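Local atomic coordinates of reducing end xylose-releasing exo-oligoxylanase (PDB entry 1WU4), a protein that hydrolyses xylooligosaccharides of three or more units, releasing xylose from the reducing end with inversion of anomeric configuration. Residues 269-274 and 282-287; 274-279 and 330-335; 342-347 and 370-375. The protein carries 1 engineered substitution. One frame throughout, in Å; residues are numbered along the deposited sequence.

Contact 1: residues 269-274 and 282-287; sequences ANIGLD and EWSAEE
Ile271 and Ser284 meet where two consecutive helices of the (alpha/alpha)6 barrel, 265-278 and 282-295, running in roughly opposite directions, pack as a helical hairpin. The axes of the two short segments approach to 10.3 Å, with an angle of 141° between their N-to-C directions. Ile271 carries the contact with both branches. The fork at CB gives it two arms, and chi1 of -70° turns CG2 to Ser284 and CG1, with CD1, to Trp283 and Glu287. Ile271 CG2 rests 3.7 Å from Ser284 CB, while CD1, at the end of the longer arm, reaches Glu287 CG at 3.6 Å and comes obliquely to the six-membered part of the Trp283 indole, 3.8 Å from CZ3. Within helix 282-295, Glu287 CB lies over one face of that indole, offset toward the rim. Beside this apolar contact a single water bridges the helices, donating a hydrogen bond to Ile271 O at 2.8 Å and lying 2.8 Å from Ser284 OG. The same hydroxyl bonds to Ser281 OG, which links the water-bound group to the turn between the two helices. Beyond the pair, Trp283 touches Leu230 and Lys231 of helix 216-233, and Ile271 touches Ala333. Apolar packing with a water link at one side thus joins consecutive helices of the alpha/alpha barrel of glycoside hydrolase family 8.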
loop_
_atom_site.group_PDB
_atom_site.type_symbol
_atom_site.label_atom_id
_atom_site.label_comp_id
_atom_site.label_asym_id
_atom_site.label_seq_id
_atom_site.Cartn_x
_atom_site.Cartn_y
_atom_site.Cartn_z
ATOM N N ALA A 269 -8.338 3.085 0.115
ATOM C CA ALA A 269 -7.837 2.276 -0.990
ATOM C C ALA A 269 -7.718 0.813 -0.584
ATOM O O ALA A 269 -8.094 -0.080 -1.345
ATOM C CB ALA A 269 -6.482 2.799 -1.459
ATOM N N ASN A 270 -7.182 0.574 0.611
ATOM C CA ASN A 270 -7.011 -0.782 1.127
ATOM C C ASN A 270 -8.355 -1.481 1.289
ATOM O O ASN A 270 -8.488 -2.670 0.995
ATOM C CB ASN A 270 -6.293 -0.762 2.480
ATOM C CG ASN A 270 -4.872 -0.251 2.385
ATOM O OD1 ASN A 270 -4.232 -0.339 1.339
ATOM N ND2 ASN A 270 -4.362 0.270 3.495
ATOM N N ILE A 271 -9.345 -0.741 1.770
ATOM C CA ILE A 271 -10.677 -1.298 1.958
ATOM C C ILE A 271 -11.270 -1.656 0.598
ATOM O O ILE A 271 -11.924 -2.687 0.451
ATOM C CB ILE A 271 -11.578 -0.295 2.707
ATOM C CG1 ILE A 271 -11.094 -0.180 4.154
ATOM C CG2 ILE A 271 -13.038 -0.746 2.666
ATOM C CD1 ILE A 271 -11.800 0.876 4.968
ATOM N N GLY A 272 -11.023 -0.812 -0.398
ATOM C CA GLY A 272 -11.524 -1.090 -1.730
ATOM C C GLY A 272 -10.899 -2.335 -2.333
ATOM O O GLY A 272 -11.599 -3.175 -2.904
ATOM N N LEU A 273 -9.581 -2.477 -2.211
ATOM C CA LEU A 273 -8.921 -3.642 -2.785
ATOM C C LEU A 273 -9.305 -4.931 -2.062
ATOM O O LEU A 273 -9.487 -5.970 -2.697
ATOM C CB LEU A 273 -7.397 -3.461 -2.778
ATOM C CG LEU A 273 -6.639 -4.515 -3.591
ATOM C CD1 LEU A 273 -7.099 -4.479 -5.048
ATOM C CD2 LEU A 273 -5.145 -4.250 -3.506
ATOM N N ASP A 274 -9.428 -4.872 -0.738
ATOM C CA ASP A 274 -9.820 -6.055 0.026
ATOM C C ASP A 274 -11.226 -6.489 -0.394
ATOM O O ASP A 274 -11.500 -7.684 -0.525
ATOM C CB ASP A 274 -9.772 -5.758 1.533
ATOM C CG ASP A 274 -10.161 -6.961 2.388
ATOM O OD1 ASP A 274 -9.796 -8.098 2.037
ATOM O OD2 ASP A 274 -10.823 -6.764 3.429
ATOM N N GLU A 282 -20.891 -5.323 4.534
ATOM C CA GLU A 282 -21.750 -4.213 4.906
ATOM C C GLU A 282 -20.912 -3.092 5.513
ATOM O O GLU A 282 -21.086 -1.921 5.177
ATOM C CB GLU A 282 -22.804 -4.676 5.913
ATOM C CG GLU A 282 -23.918 -3.671 6.153
ATOM C CD GLU A 282 -24.848 -3.536 4.963
ATOM O OE1 GLU A 282 -25.767 -2.691 5.015
ATOM O OE2 GLU A 282 -24.664 -4.278 3.974
ATOM N N TRP A 283 -19.993 -3.456 6.402
ATOM C CA TRP A 283 -19.153 -2.457 7.050
ATOM C C TRP A 283 -18.305 -1.669 6.056
ATOM O O TRP A 283 -18.226 -0.448 6.142
ATOM C CB TRP A 283 -18.223 -3.098 8.085
ATOM C CG TRP A 283 -17.420 -2.064 8.820
ATOM C CD1 TRP A 283 -17.792 -1.385 9.947
ATOM C CD2 TRP A 283 -16.157 -1.507 8.419
ATOM N NE1 TRP A 283 -16.849 -0.439 10.268
ATOM C CE2 TRP A 283 -15.835 -0.493 9.347
ATOM C CE3 TRP A 283 -15.271 -1.766 7.364
ATOM C CZ2 TRP A 283 -14.663 0.266 9.253
ATOM C CZ3 TRP A 283 -14.104 -1.011 7.270
ATOM C CH2 TRP A 283 -13.813 -0.007 8.210
ATOM N N SER A 284 -17.669 -2.365 5.118
ATOM C CA SER A 284 -16.820 -1.687 4.141
ATOM C C SER A 284 -17.592 -0.723 3.252
ATOM O O SER A 284 -17.131 0.386 2.992
ATOM C CB SER A 284 -16.074 -2.709 3.282
ATOM O OG SER A 284 -15.162 -3.446 4.078
ATOM N N ALA A 285 -18.764 -1.139 2.784
ATOM C CA ALA A 285 -19.574 -0.275 1.931
ATOM C C ALA A 285 -19.996 0.962 2.719
ATOM O O ALA A 285 -19.929 2.085 2.220
ATOM C CB ALA A 285 -20.804 -1.028 1.437
ATOM N N GLU A 286 -20.419 0.753 3.961
ATOM C CA GLU A 286 -20.845 1.859 4.804
ATOM C C GLU A 286 -19.687 2.798 5.140
ATOM O O GLU A 286 -19.868 4.014 5.215
ATOM C CB GLU A 286 -21.490 1.316 6.082
ATOM C CG GLU A 286 -22.837 0.645 5.826
ATOM C CD GLU A 286 -23.325 -0.194 6.989
ATOM O OE1 GLU A 286 -24.460 -0.709 6.907
ATOM O OE2 GLU A 286 -22.579 -0.348 7.980
ATOM N N GLU A 287 -18.501 2.229 5.335
ATOM C CA GLU A 287 -17.313 3.018 5.653
ATOM C C GLU A 287 -16.922 3.907 4.475
ATOM O O GLU A 287 -16.644 5.094 4.650
ATOM C CB GLU A 287 -16.159 2.082 6.029
ATOM C CG GLU A 287 -14.754 2.683 5.946
ATOM C CD GLU A 287 -14.528 3.869 6.865
ATOM O OE1 GLU A 287 -15.261 4.033 7.864
ATOM O OE2 GLU A 287 -13.587 4.644 6.593
HETATM O O HOH W 1 -13.109 -4.275 2.432
#

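Contact 2: residues 274-279 and 330-335; sequences DAEWFG and GSLASV
Ala275 and Ala333 supply the direct apolar contact between the C-terminal part of helix 265-278 and the loop that follows helix 320-329. Their CB atoms are 3.6 Å apart, and with side chains this small the backbones draw close, the CA atoms of Ala275 and Ala333 standing only 5.1 Å from each other. Ala275 CB also lies 3.9 Å from Leu332 O. A looser approach is made by Leu332 CD2, which comes to 4.3 Å from Glu276 OE1; the leucine side chain goes on to touch Leu17 of helix 17-20 and Ala371 and Leu372 of helix 358-372.

The loop takes a short 3-10 turn, in which Ala333 N bonds to Gly330 O and Ser334 N to Ser331 O. In the (alpha/alpha)6 barrel of this family 8 hydrolase, this turn belongs to the connection leading from helix 320-329 to helix 340-348, and it packs here on a helix more than fifty residues earlier in the chain.

Polar contact across the pair passes through water. One molecule donates to Glu276 OE1 at 2.6 Å and to Leu332 O at 2.8 Å, using both of its protons to join two acceptors that could not bond to each other. The carboxylate is held at its other oxygen too, since Glu276 OE2 accepts a bond from the backbone N of Arg15. On the loop side, Ser331 OG is hydrogen-bonded to Gln292 NE2 and Ala340 O, and Ser334 OG to Asn289 OD1; Gln292 and Asn289 lie on helix 282-295.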
loop_
_atom_site.group_PDB
_atom_site.type_symbol
_atom_site.label_atom_id
_atom_site.label_comp_id
_atom_site.label_asym_id
_atom_site.label_seq_id
_atom_site.Cartn_x
_atom_site.Cartn_y
_atom_site.Cartn_z
ATOM N N ASP A 274 -9.428 -4.872 -0.738
ATOM C CA ASP A 274 -9.820 -6.055 0.026
ATOM C C ASP A 274 -11.226 -6.489 -0.394
ATOM O O ASP A 274 -11.500 -7.684 -0.525
ATOM C CB ASP A 274 -9.772 -5.758 1.533
ATOM C CG ASP A 274 -10.161 -6.961 2.388
ATOM O OD1 ASP A 274 -9.796 -8.098 2.037
ATOM O OD2 ASP A 274 -10.823 -6.764 3.429
ATOM N N ALA A 275 -12.111 -5.523 -0.627
ATOM C CA ALA A 275 -13.475 -5.839 -1.039
ATOM C C ALA A 275 -13.470 -6.531 -2.394
ATOM O O ALA A 275 -14.194 -7.504 -2.607
ATOM C CB ALA A 275 -14.313 -4.569 -1.108
ATOM N N GLU A 276 -12.647 -6.034 -3.310
ATOM C CA GLU A 276 -12.566 -6.621 -4.643
ATOM C C GLU A 276 -11.982 -8.028 -4.621
ATOM O O GLU A 276 -12.508 -8.938 -5.262
ATOM C CB GLU A 276 -11.723 -5.737 -5.565
ATOM C CG GLU A 276 -11.559 -6.277 -6.986
ATOM C CD GLU A 276 -12.878 -6.652 -7.641
ATOM O OE1 GLU A 276 -13.907 -6.021 -7.322
ATOM O OE2 GLU A 276 -12.881 -7.568 -8.490
ATOM N N TRP A 277 -10.893 -8.207 -3.880
ATOM C CA TRP A 277 -10.237 -9.506 -3.798
ATOM C C TRP A 277 -10.981 -10.557 -2.978
ATOM O O TRP A 277 -11.160 -11.690 -3.429
ATOM C CB TRP A 277 -8.829 -9.353 -3.218
ATOM C CG TRP A 277 -7.804 -8.804 -4.171
ATOM C CD1 TRP A 277 -8.013 -8.331 -5.438
ATOM C CD2 TRP A 277 -6.401 -8.668 -3.917
ATOM N NE1 TRP A 277 -6.821 -7.909 -5.988
ATOM C CE2 TRP A 277 -5.819 -8.104 -5.073
ATOM C CE3 TRP A 277 -5.579 -8.968 -2.821
ATOM C CZ2 TRP A 277 -4.447 -7.833 -5.165
ATOM C CZ3 TRP A 277 -4.213 -8.698 -2.914
ATOM C CH2 TRP A 277 -3.664 -8.135 -4.077
ATOM N N PHE A 278 -11.415 -10.192 -1.778
ATOM C CA PHE A 278 -12.075 -11.163 -0.918
ATOM C C PHE A 278 -13.561 -10.991 -0.651
ATOM O O PHE A 278 -14.134 -11.716 0.164
ATOM C CB PHE A 278 -11.286 -11.271 0.386
ATOM C CG PHE A 278 -9.961 -11.948 0.208
ATOM C CD1 PHE A 278 -9.886 -13.336 0.131
ATOM C CD2 PHE A 278 -8.802 -11.203 0.020
ATOM C CE1 PHE A 278 -8.680 -13.971 -0.138
ATOM C CE2 PHE A 278 -7.589 -11.829 -0.250
ATOM C CZ PHE A 278 -7.525 -13.215 -0.330
ATOM N N GLY A 279 -14.190 -10.052 -1.347
ATOM C CA GLY A 279 -15.618 -9.852 -1.180
ATOM C C GLY A 279 -16.033 -8.612 -0.421
ATOM O O GLY A 279 -15.357 -8.169 0.510
ATOM N N GLY A 330 -11.553 3.471 -3.304
ATOM C CA GLY A 330 -12.457 2.983 -2.280
ATOM C C GLY A 330 -13.804 2.568 -2.840
ATOM O O GLY A 330 -14.496 1.745 -2.244
ATOM N N SER A 331 -14.179 3.133 -3.983
ATOM C CA SER A 331 -15.459 2.810 -4.608
ATOM C C SER A 331 -15.627 1.318 -4.899
ATOM O O SER A 331 -16.747 0.839 -5.058
ATOM C CB SER A 331 -15.639 3.609 -5.900
ATOM O OG SER A 331 -15.744 4.995 -5.628
ATOM N N LEU A 332 -14.524 0.578 -4.967
ATOM C CA LEU A 332 -14.611 -0.857 -5.223
ATOM C C LEU A 332 -15.332 -1.566 -4.075
ATOM O O LEU A 332 -15.812 -2.687 -4.234
ATOM C CB LEU A 332 -13.212 -1.455 -5.411
ATOM C CG LEU A 332 -12.510 -1.113 -6.728
ATOM C CD1 LEU A 332 -11.040 -1.488 -6.636
ATOM C CD2 LEU A 332 -13.181 -1.846 -7.881
ATOM N N ALA A 333 -15.407 -0.905 -2.921
ATOM C CA ALA A 333 -16.077 -1.470 -1.753
ATOM C C ALA A 333 -17.518 -0.976 -1.613
ATOM O O ALA A 333 -18.226 -1.376 -0.693
ATOM C CB ALA A 333 -15.289 -1.146 -0.487
ATOM N N SER A 334 -17.947 -0.105 -2.521
ATOM C CA SER A 334 -19.315 0.415 -2.492
ATOM C C SER A 334 -19.668 0.863 -3.904
ATOM O O SER A 334 -19.896 2.047 -4.160
ATOM C CB SER A 334 -19.419 1.595 -1.527
ATOM O OG SER A 334 -20.778 1.933 -1.296
ATOM N N VAL A 335 -19.719 -0.098 -4.820
ATOM C CA VAL A 335 -20.004 0.200 -6.218
ATOM C C VAL A 335 -21.354 0.870 -6.459
ATOM O O VAL A 335 -21.529 1.576 -7.453
ATOM C CB VAL A 335 -19.905 -1.074 -7.084
ATOM C CG1 VAL A 335 -18.509 -1.668 -6.969
ATOM C CG2 VAL A 335 -20.948 -2.082 -6.653
HETATM O O HOH W 2 -15.674 -4.207 -6.547
#

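Contact 3: residues 342-347 and 370-375; sequences ANVDLF and LALSGN
Val344 and Leu372 are the backbone positions that come nearest, their CA atoms 8.3 Å apart, where helix 340-348 passes the C-terminal end of helix 358-372 in the (alpha/alpha)6 barrel. The latter helix finishes in a Schellman motif: Gly374 takes positive phi, and the chain bonds back into the last turn through Gly374 N to Ala371 O and Asn375 N to Leu370 O, the second at 2.7 Å. Between the segments the contact is wholly apolar. CG of Leu372 stands anti to the carbonyl carbon (chi1 -69°), which carries the fork toward helix 340-348; its two methyls then meet different residues. Leu372 CD1 comes obliquely to the Phe347 ring, 3.7 Å from Phe347 CD2. Leu372 CD2 lies 4.2 Å from Val344 CG2. Phe347 also meets Tyr365 of helix 358-372 edge-to-face and touches Ala325 and Ala328 of helix 320-329. Phe18, from helix 17-20, packs on Val344, Phe347 and Leu372 alike, so an N-terminal helix lies against the same apolar cluster. Past the helix end, the side-chain amide of Asn375 reaches back to Ser373: ND2 donates to Ser373 OG at 2.9 Å, with an N-H...O angle of 155° and the hydroxyl 16° out of the amide plane.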
loop_
_atom_site.group_PDB
_atom_site.type_symbol
_atom_site.label_atom_id
_atom_site.label_comp_id
_atom_site.label_asym_id
_atom_site.label_seq_id
_atom_site.Cartn_x
_atom_site.Cartn_y
_atom_site.Cartn_z
ATOM N N ALA A 342 -19.287 9.585 -8.718
ATOM C CA ALA A 342 -18.698 10.915 -8.656
ATOM C C ALA A 342 -17.211 10.851 -8.333
ATOM O O ALA A 342 -16.414 11.584 -8.913
ATOM C CB ALA A 342 -19.425 11.769 -7.620
ATOM N N ASN A 343 -16.833 9.971 -7.413
ATOM C CA ASN A 343 -15.428 9.851 -7.046
ATOM C C ASN A 343 -14.585 9.300 -8.184
ATOM O O ASN A 343 -13.483 9.789 -8.437
ATOM C CB ASN A 343 -15.285 8.983 -5.798
ATOM C CG ASN A 343 -15.417 9.786 -4.527
ATOM O OD1 ASN A 343 -14.427 10.279 -3.987
ATOM N ND2 ASN A 343 -16.649 9.946 -4.050
ATOM N N VAL A 344 -15.096 8.288 -8.877
ATOM C CA VAL A 344 -14.363 7.716 -9.998
ATOM C C VAL A 344 -14.231 8.773 -11.098
ATOM O O VAL A 344 -13.174 8.895 -11.720
ATOM C CB VAL A 344 -15.069 6.447 -10.538
ATOM C CG1 VAL A 344 -14.423 5.988 -11.843
ATOM C CG2 VAL A 344 -14.981 5.334 -9.498
ATOM N N ASP A 345 -15.287 9.551 -11.327
ATOM C CA ASP A 345 -15.231 10.596 -12.347
ATOM C C ASP A 345 -14.230 11.679 -11.957
ATOM O O ASP A 345 -13.479 12.178 -12.800
ATOM C CB ASP A 345 -16.604 11.248 -12.561
ATOM C CG ASP A 345 -17.581 10.343 -13.285
ATOM O OD1 ASP A 345 -17.141 9.426 -14.009
ATOM O OD2 ASP A 345 -18.802 10.563 -13.141
ATOM N N LEU A 346 -14.216 12.049 -10.680
ATOM C CA LEU A 346 -13.292 13.074 -10.209
ATOM C C LEU A 346 -11.861 12.628 -10.482
ATOM O O LEU A 346 -11.042 13.397 -10.982
ATOM C CB LEU A 346 -13.482 13.321 -8.707
ATOM C CG LEU A 346 -12.551 14.361 -8.071
ATOM C CD1 LEU A 346 -12.747 15.713 -8.747
ATOM C CD2 LEU A 346 -12.832 14.462 -6.577
ATOM N N PHE A 347 -11.569 11.375 -10.151
ATOM C CA PHE A 347 -10.241 10.811 -10.358
ATOM C C PHE A 347 -9.881 10.814 -11.843
ATOM O O PHE A 347 -8.770 11.199 -12.220
ATOM C CB PHE A 347 -10.202 9.389 -9.784
ATOM C CG PHE A 347 -8.899 8.666 -10.004
ATOM C CD1 PHE A 347 -7.679 9.285 -9.739
ATOM C CD2 PHE A 347 -8.897 7.346 -10.442
ATOM C CE1 PHE A 347 -6.474 8.593 -9.909
ATOM C CE2 PHE A 347 -7.700 6.645 -10.613
ATOM C CZ PHE A 347 -6.487 7.273 -10.344
ATOM N N LEU A 370 -4.837 0.963 -11.622
ATOM C CA LEU A 370 -4.789 -0.480 -11.815
ATOM C C LEU A 370 -6.025 -1.147 -11.210
ATOM O O LEU A 370 -6.683 -1.951 -11.864
ATOM C CB LEU A 370 -3.527 -1.068 -11.176
ATOM C CG LEU A 370 -2.189 -0.708 -11.830
ATOM C CD1 LEU A 370 -1.047 -1.235 -10.978
ATOM C CD2 LEU A 370 -2.124 -1.294 -13.236
ATOM N N ALA A 371 -6.346 -0.804 -9.966
ATOM C CA ALA A 371 -7.492 -1.410 -9.296
ATOM C C ALA A 371 -8.838 -1.097 -9.947
ATOM O O ALA A 371 -9.667 -1.991 -10.138
ATOM C CB ALA A 371 -7.514 -0.998 -7.824
ATOM N N LEU A 372 -9.061 0.165 -10.293
ATOM C CA LEU A 372 -10.331 0.548 -10.894
ATOM C C LEU A 372 -10.539 0.018 -12.309
ATOM O O LEU A 372 -11.665 -0.004 -12.801
ATOM C CB LEU A 372 -10.484 2.069 -10.870
ATOM C CG LEU A 372 -10.687 2.653 -9.468
ATOM C CD1 LEU A 372 -10.496 4.158 -9.504
ATOM C CD2 LEU A 372 -12.078 2.298 -8.949
ATOM N N SER A 373 -9.460 -0.410 -12.959
ATOM C CA SER A 373 -9.553 -0.945 -14.316
ATOM C C SER A 373 -9.542 -2.475 -14.320
ATOM O O SER A 373 -9.592 -3.096 -15.381
ATOM C CB SER A 373 -8.398 -0.422 -15.177
ATOM O OG SER A 373 -7.148 -0.902 -14.712
ATOM N N GLY A 374 -9.479 -3.075 -13.132
ATOM C CA GLY A 374 -9.463 -4.525 -13.026
ATOM C C GLY A 374 -8.101 -5.136 -13.301
ATOM O O GLY A 374 -8.003 -6.301 -13.694
ATOM N N ASN A 375 -7.046 -4.357 -13.080
ATOM C CA ASN A 375 -5.689 -4.826 -13.326
ATOM C C ASN A 375 -4.787 -4.966 -12.101
ATOM O O ASN A 375 -3.578 -5.126 -12.244
ATOM C CB ASN A 375 -5.014 -3.925 -14.362
ATOM C CG ASN A 375 -5.569 -4.134 -15.758
ATOM O OD1 ASN A 375 -5.454 -5.220 -16.324
ATOM N ND2 ASN A 375 -6.181 -3.098 -16.315
#

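How the contacts relate
The three contacts lie in the C-terminal part of the (alpha/alpha)6 barrel, away from the probable catalytic residues Glu70 and Asp263 and from the nickel site. Contacts 1 and 2 have centres about 6 Å apart, share Asp274 and helix 265-278, and interleave along the chain: the helix meets its successor, 282-295, in the first and the later loop 330-335 in the second. That loop also packs on helix 282-295, Ala333 O lying 3.4 Å from Ala285 CB. Contact 3 comes later in sequence, its centre about 12 Å from that of contact 2 and 15 Å from that of contact 1. Leu332 leads into it, with CD1 3.8 Å from Ala371 CB, so the 330-335 loop joins all three into continuous packing.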